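PDB 2OKU: acyl-CoA dehydrogenase family protein from Porphyromonas gingivalis, which probably acts as an FAD-dependent acyl-CoA dehydrogenase, of which this chain is the C-terminal, all-helical domain. Local coordinates for residues E30-M41 with R92-Q103. Sequence-based numbering, arbitrary orientation. Where two conformers were deposited one is given.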
loop_
_atom_site.group_PDB
_atom_site.type_symbol
_atom_site.label_atom_id
_atom_site.label_comp_id
_atom_site.label_asym_id
_atom_site.label_seq_id
_atom_site.Cartn_x
_atom_site.Cartn_y
_atom_site.Cartn_z
ATOM N N GLU A 30 12.371 -15.627 2.101
ATOM C CA GLU A 30 12.488 -14.451 1.246
ATOM C C GLU A 30 11.632 -13.275 1.695
ATOM O O GLU A 30 11.965 -12.129 1.405
ATOM C CB GLU A 30 12.157 -14.809 -0.199
ATOM C CG GLU A 30 10.749 -15.344 -0.413
ATOM C CD GLU A 30 10.701 -16.544 -1.345
ATOM O OE1 GLU A 30 11.783 -17.034 -1.727
ATOM O OE2 GLU A 30 9.582 -17.002 -1.678
ATOM N N LEU A 31 10.547 -13.564 2.418
ATOM C CA LEU A 31 9.640 -12.518 2.910
ATOM C C LEU A 31 9.862 -12.220 4.407
ATOM O O LEU A 31 9.296 -11.262 4.974
ATOM C CB LEU A 31 8.197 -12.979 2.623
ATOM C CG LEU A 31 7.140 -11.962 2.276
ATOM C CD1 LEU A 31 7.606 -10.947 1.210
ATOM C CD2 LEU A 31 5.823 -12.695 1.870
ATOM N N GLN A 32 10.687 -13.030 5.058
ATOM C CA GLN A 32 10.937 -12.866 6.479
ATOM C C GLN A 32 11.504 -11.472 6.837
ATOM O O GLN A 32 11.077 -10.870 7.812
ATOM C CB GLN A 32 11.814 -14.007 7.010
ATOM C CG GLN A 32 12.050 -14.008 8.520
ATOM C CD GLN A 32 10.778 -14.205 9.343
ATOM O OE1 GLN A 32 9.875 -14.917 8.931
ATOM N NE2 GLN A 32 10.715 -13.573 10.517
ATOM N N PRO A 33 12.474 -10.955 6.056
ATOM C CA PRO A 33 12.933 -9.593 6.371
ATOM C C PRO A 33 11.817 -8.555 6.320
ATOM O O PRO A 33 11.751 -7.682 7.201
ATOM C CB PRO A 33 14.017 -9.328 5.308
ATOM C CG PRO A 33 14.544 -10.724 4.984
ATOM C CD PRO A 33 13.264 -11.555 4.963
HETATM N N MSE A 34 10.919 -8.666 5.341
HETATM C CA MSE A 34 9.808 -7.751 5.272
HETATM C C MSE A 34 8.905 -7.893 6.492
HETATM O O MSE A 34 8.476 -6.893 7.046
HETATM C CB MSE A 34 8.976 -7.910 3.997
HETATM C CG MSE A 34 7.833 -6.909 3.947
HETATM SE SE MSE A 34 6.972 -6.936 2.155
HETATM C CE MSE A 34 5.811 -5.338 2.421
ATOM N N LYS A 35 8.635 -9.127 6.914
ATOM C CA LYS A 35 7.826 -9.361 8.102
ATOM C C LYS A 35 8.436 -8.687 9.358
ATOM O O LYS A 35 7.727 -8.040 10.149
ATOM C CB LYS A 35 7.627 -10.863 8.301
ATOM C CG LYS A 35 6.813 -11.229 9.488
ATOM C CD LYS A 35 6.479 -12.723 9.446
ATOM C CE LYS A 35 5.782 -13.143 10.651
ATOM N NZ LYS A 35 5.671 -14.627 10.745
ATOM N N GLU A 36 9.751 -8.809 9.519
ATOM C CA GLU A 36 10.454 -8.203 10.635
ATOM C C GLU A 36 10.461 -6.666 10.544
ATOM O O GLU A 36 10.285 -5.987 11.560
ATOM C CB GLU A 36 11.879 -8.762 10.744
ATOM C CG GLU A 36 11.856 -10.249 11.130
ATOM C CD GLU A 36 13.211 -10.959 11.045
ATOM O OE1 GLU A 36 14.219 -10.325 10.657
ATOM O OE2 GLU A 36 13.246 -12.172 11.369
ATOM N N ALA A 37 10.636 -6.130 9.345
ATOM C CA ALA A 37 10.566 -4.663 9.147
ATOM C C ALA A 37 9.174 -4.112 9.497
ATOM O O ALA A 37 9.050 -3.059 10.119
ATOM C CB ALA A 37 10.921 -4.303 7.710
ATOM N N LEU A 38 8.128 -4.845 9.103
ATOM C CA LEU A 38 6.762 -4.451 9.423
ATOM C C LEU A 38 6.488 -4.491 10.916
ATOM O O LEU A 38 5.746 -3.670 11.413
ATOM C CB LEU A 38 5.758 -5.334 8.693
ATOM C CG LEU A 38 5.704 -5.066 7.191
ATOM C CD1 LEU A 38 4.982 -6.216 6.499
ATOM C CD2 LEU A 38 5.046 -3.739 6.904
ATOM N N ALA A 39 7.076 -5.458 11.624
ATOM C CA ALA A 39 6.964 -5.519 13.087
ATOM C C ALA A 39 7.567 -4.251 13.717
ATOM O O ALA A 39 6.956 -3.645 14.598
ATOM C CB ALA A 39 7.641 -6.789 13.628
ATOM N N ARG A 40 8.740 -3.832 13.227
ATOM C CA ARG A 40 9.372 -2.600 13.701
ATOM C C ARG A 40 8.497 -1.371 13.406
ATOM O O ARG A 40 8.368 -0.491 14.264
ATOM C CB ARG A 40 10.787 -2.415 13.124
ATOM C CG ARG A 40 11.809 -3.387 13.738
ATOM C CD ARG A 40 13.246 -3.238 13.171
ATOM N NE ARG A 40 13.742 -1.858 13.185
ATOM C CZ ARG A 40 14.389 -1.250 14.196
ATOM N NH1 ARG A 40 14.642 -1.871 15.358
ATOM N NH2 ARG A 40 14.779 0.018 14.042
HETATM N N MSE A 41 7.911 -1.304 12.209
HETATM C CA MSE A 41 6.975 -0.191 11.875
HETATM C C MSE A 41 5.748 -0.166 12.805
HETATM O O MSE A 41 5.241 0.910 13.161
HETATM C CB MSE A 41 6.500 -0.278 10.421
HETATM C CG MSE A 41 7.599 -0.048 9.420
HETATM SE SE MSE A 41 6.985 -0.366 7.609
HETATM C CE MSE A 41 5.809 1.190 7.468
ATOM N N ARG A 92 6.725 -9.725 -4.628
ATOM C CA ARG A 92 7.640 -9.420 -3.535
ATOM C C ARG A 92 8.481 -8.161 -3.779
ATOM O O ARG A 92 8.565 -7.309 -2.892
ATOM C CB ARG A 92 8.560 -10.602 -3.236
ATOM C CG ARG A 92 9.548 -10.294 -2.112
ATOM C CD ARG A 92 10.209 -11.531 -1.591
ATOM N NE ARG A 92 11.018 -12.232 -2.582
ATOM C CZ ARG A 92 12.296 -11.966 -2.855
ATOM N NH1 ARG A 92 12.939 -10.962 -2.288
ATOM N NH2 ARG A 92 12.939 -12.710 -3.722
ATOM N N GLN A 93 9.090 -8.034 -4.956
ATOM C CA GLN A 93 9.942 -6.854 -5.255
ATOM C C GLN A 93 9.127 -5.551 -5.136
ATOM O O GLN A 93 9.562 -4.585 -4.503
ATOM C CB GLN A 93 10.577 -6.980 -6.645
ATOM C CG GLN A 93 11.423 -5.807 -7.075
ATOM C CD GLN A 93 12.386 -6.145 -8.202
ATOM O OE1 GLN A 93 12.178 -7.118 -8.948
ATOM N NE2 GLN A 93 13.460 -5.347 -8.335
ATOM N N SER A 94 7.931 -5.556 -5.703
ATOM C CA SER A 94 7.054 -4.396 -5.629
ATOM C C SER A 94 6.681 -4.093 -4.174
ATOM O O SER A 94 6.694 -2.928 -3.753
ATOM C CB SER A 94 5.764 -4.624 -6.427
ATOM O OG SER A 94 6.037 -4.758 -7.814
ATOM N N ALA A 95 6.341 -5.138 -3.420
ATOM C CA ALA A 95 5.976 -4.974 -2.015
ATOM C C ALA A 95 7.132 -4.366 -1.218
ATOM O O ALA A 95 6.923 -3.530 -0.345
ATOM C CB ALA A 95 5.537 -6.310 -1.396
ATOM N N GLU A 96 8.343 -4.814 -1.520
ATOM C CA GLU A 96 9.527 -4.305 -0.858
ATOM C C GLU A 96 9.709 -2.801 -1.145
ATOM O O GLU A 96 10.082 -2.055 -0.259
ATOM C CB GLU A 96 10.766 -5.120 -1.248
ATOM C CG GLU A 96 10.787 -6.504 -0.585
ATOM C CD GLU A 96 11.926 -7.389 -1.082
ATOM O OE1 GLU A 96 12.804 -6.888 -1.838
ATOM O OE2 GLU A 96 11.964 -8.582 -0.714
ATOM N N VAL A 97 9.430 -2.357 -2.368
ATOM C CA VAL A 97 9.520 -0.924 -2.651
ATOM C C VAL A 97 8.432 -0.115 -1.908
ATOM O O VAL A 97 8.723 0.967 -1.361
ATOM C CB VAL A 97 9.525 -0.660 -4.169
ATOM C CG1 VAL A 97 9.504 0.861 -4.459
ATOM C CG2 VAL A 97 10.776 -1.314 -4.789
ATOM N N TYR A 98 7.192 -0.623 -1.869
ATOM C CA TYR A 98 6.144 -0.001 -1.069
ATOM C C TYR A 98 6.547 0.051 0.416
ATOM O O TYR A 98 6.250 1.017 1.079
ATOM C CB TYR A 98 4.782 -0.694 -1.221
ATOM C CG TYR A 98 3.941 -0.210 -2.415
ATOM C CD1 TYR A 98 4.319 -0.497 -3.739
ATOM C CD2 TYR A 98 2.805 0.561 -2.215
ATOM C CE1 TYR A 98 3.564 -0.057 -4.805
ATOM C CE2 TYR A 98 2.053 1.007 -3.272
ATOM C CZ TYR A 98 2.421 0.687 -4.564
ATOM O OH TYR A 98 1.657 1.171 -5.600
ATOM N N LEU A 99 7.224 -0.987 0.920
ATOM C CA LEU A 99 7.761 -0.971 2.303
ATOM C C LEU A 99 8.660 0.252 2.555
ATOM O O LEU A 99 8.559 0.886 3.592
ATOM C CB LEU A 99 8.541 -2.256 2.592
ATOM C CG LEU A 99 9.338 -2.331 3.919
ATOM C CD1 LEU A 99 8.370 -2.579 5.055
ATOM C CD2 LEU A 99 10.397 -3.446 3.887
ATOM N N ARG A 100 9.509 0.576 1.579
ATOM C CA ARG A 100 10.440 1.704 1.687
ATOM C C ARG A 100 9.677 3.005 1.780
ATOM O O ARG A 100 10.014 3.865 2.572
ATOM C CB ARG A 100 11.380 1.758 0.474
ATOM C CG ARG A 100 12.189 0.485 0.252
ATOM C CD ARG A 100 12.791 -0.000 1.554
ATOM N NE ARG A 100 13.322 -1.351 1.474
ATOM C CZ ARG A 100 13.771 -2.019 2.526
ATOM N NH1 ARG A 100 13.745 -1.469 3.735
ATOM N NH2 ARG A 100 14.233 -3.245 2.372
ATOM N N TYR A 101 8.648 3.118 0.955
ATOM C CA TYR A 101 7.748 4.261 0.974
ATOM C C TYR A 101 7.115 4.425 2.352
ATOM O O TYR A 101 7.168 5.500 2.931
ATOM C CB TYR A 101 6.676 4.090 -0.076
ATOM C CG TYR A 101 5.654 5.200 -0.124
ATOM C CD1 TYR A 101 5.931 6.407 -0.740
ATOM C CD2 TYR A 101 4.422 5.045 0.472
ATOM C CE1 TYR A 101 4.971 7.441 -0.770
ATOM C CE2 TYR A 101 3.484 6.051 0.465
ATOM C CZ TYR A 101 3.746 7.240 -0.167
ATOM O OH TYR A 101 2.757 8.225 -0.167
ATOM N N GLY A 102 6.553 3.336 2.878
ATOM C CA GLY A 102 5.941 3.358 4.189
ATOM C C GLY A 102 6.945 3.722 5.261
ATOM O O GLY A 102 6.652 4.496 6.155
ATOM N N GLN A 103 8.156 3.178 5.168
ATOM C CA GLN A 103 9.200 3.511 6.146
ATOM C C GLN A 103 9.582 4.997 6.084
ATOM O O GLN A 103 9.701 5.642 7.106
ATOM C CB GLN A 103 10.452 2.654 5.923
ATOM C CG GLN A 103 10.284 1.210 6.330
ATOM C CD GLN A 103 11.456 0.331 5.933
ATOM O OE1 GLN A 103 12.119 0.563 4.915
ATOM N NE2 GLN A 103 11.715 -0.686 6.734
HETATM O O HOH W 1 11.510 -9.703 2.362
HETATM O O HOH W 2 11.812 -15.340 -4.485
HETATM O O HOH W 3 11.034 -1.179 9.621
#
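Leu99 is the knob here: its side chain enters the hole formed by Met34, Ala37, Leu38 and Met41. With CG anti to the backbone N (chi1 172°), it reaches across and splits its two methyls, CD2 lying 4.0 Å from Ala37 CB while CD1 meets Met41 SE at 3.7 Å and also touches Leu38 CD2. Met34, a selenomethionine like Met41, lies extended, and its CE comes across to helix 92-115, 3.5 Å from Ala95 O. Met41 instead turns at its last bond (chi3 70°), laying Met41 CE 3.5 Å from Gly102 C, where the missing side chain lets the methyl in close. The Met41 and Gln103 side chains cross at about a right angle, Met41 SE lying 3.9 Å from Gln103 CG.

The helices 32-53 and 92-115 that meet here run nearly parallel, 21° apart in these segments, within the helical C-terminal bundle of the acyl-CoA dehydrogenase family; helix 58-87 packs against Leu31 and Leu38, and Tyr98 turns to the second subunit.

No direct hydrogen bond crosses between the segments; water molecules bridge them instead. One molecule links Ala37 O to Gln103 NE2; another donates to Glu30 O and accepts from Met34 N, with a weak bond to Glu96 OE2. At the N-terminal end, Glu30 CB sits 3.7 Å above the Arg92 guanidinium plane, towards its rim. Glu96 OE2, one turn on in the same helix, meets Arg92 NH1 at the guanidinium edge, close to its plane, in a 3.0 Å salt bridge, while Arg92 NE forms another with Asp89.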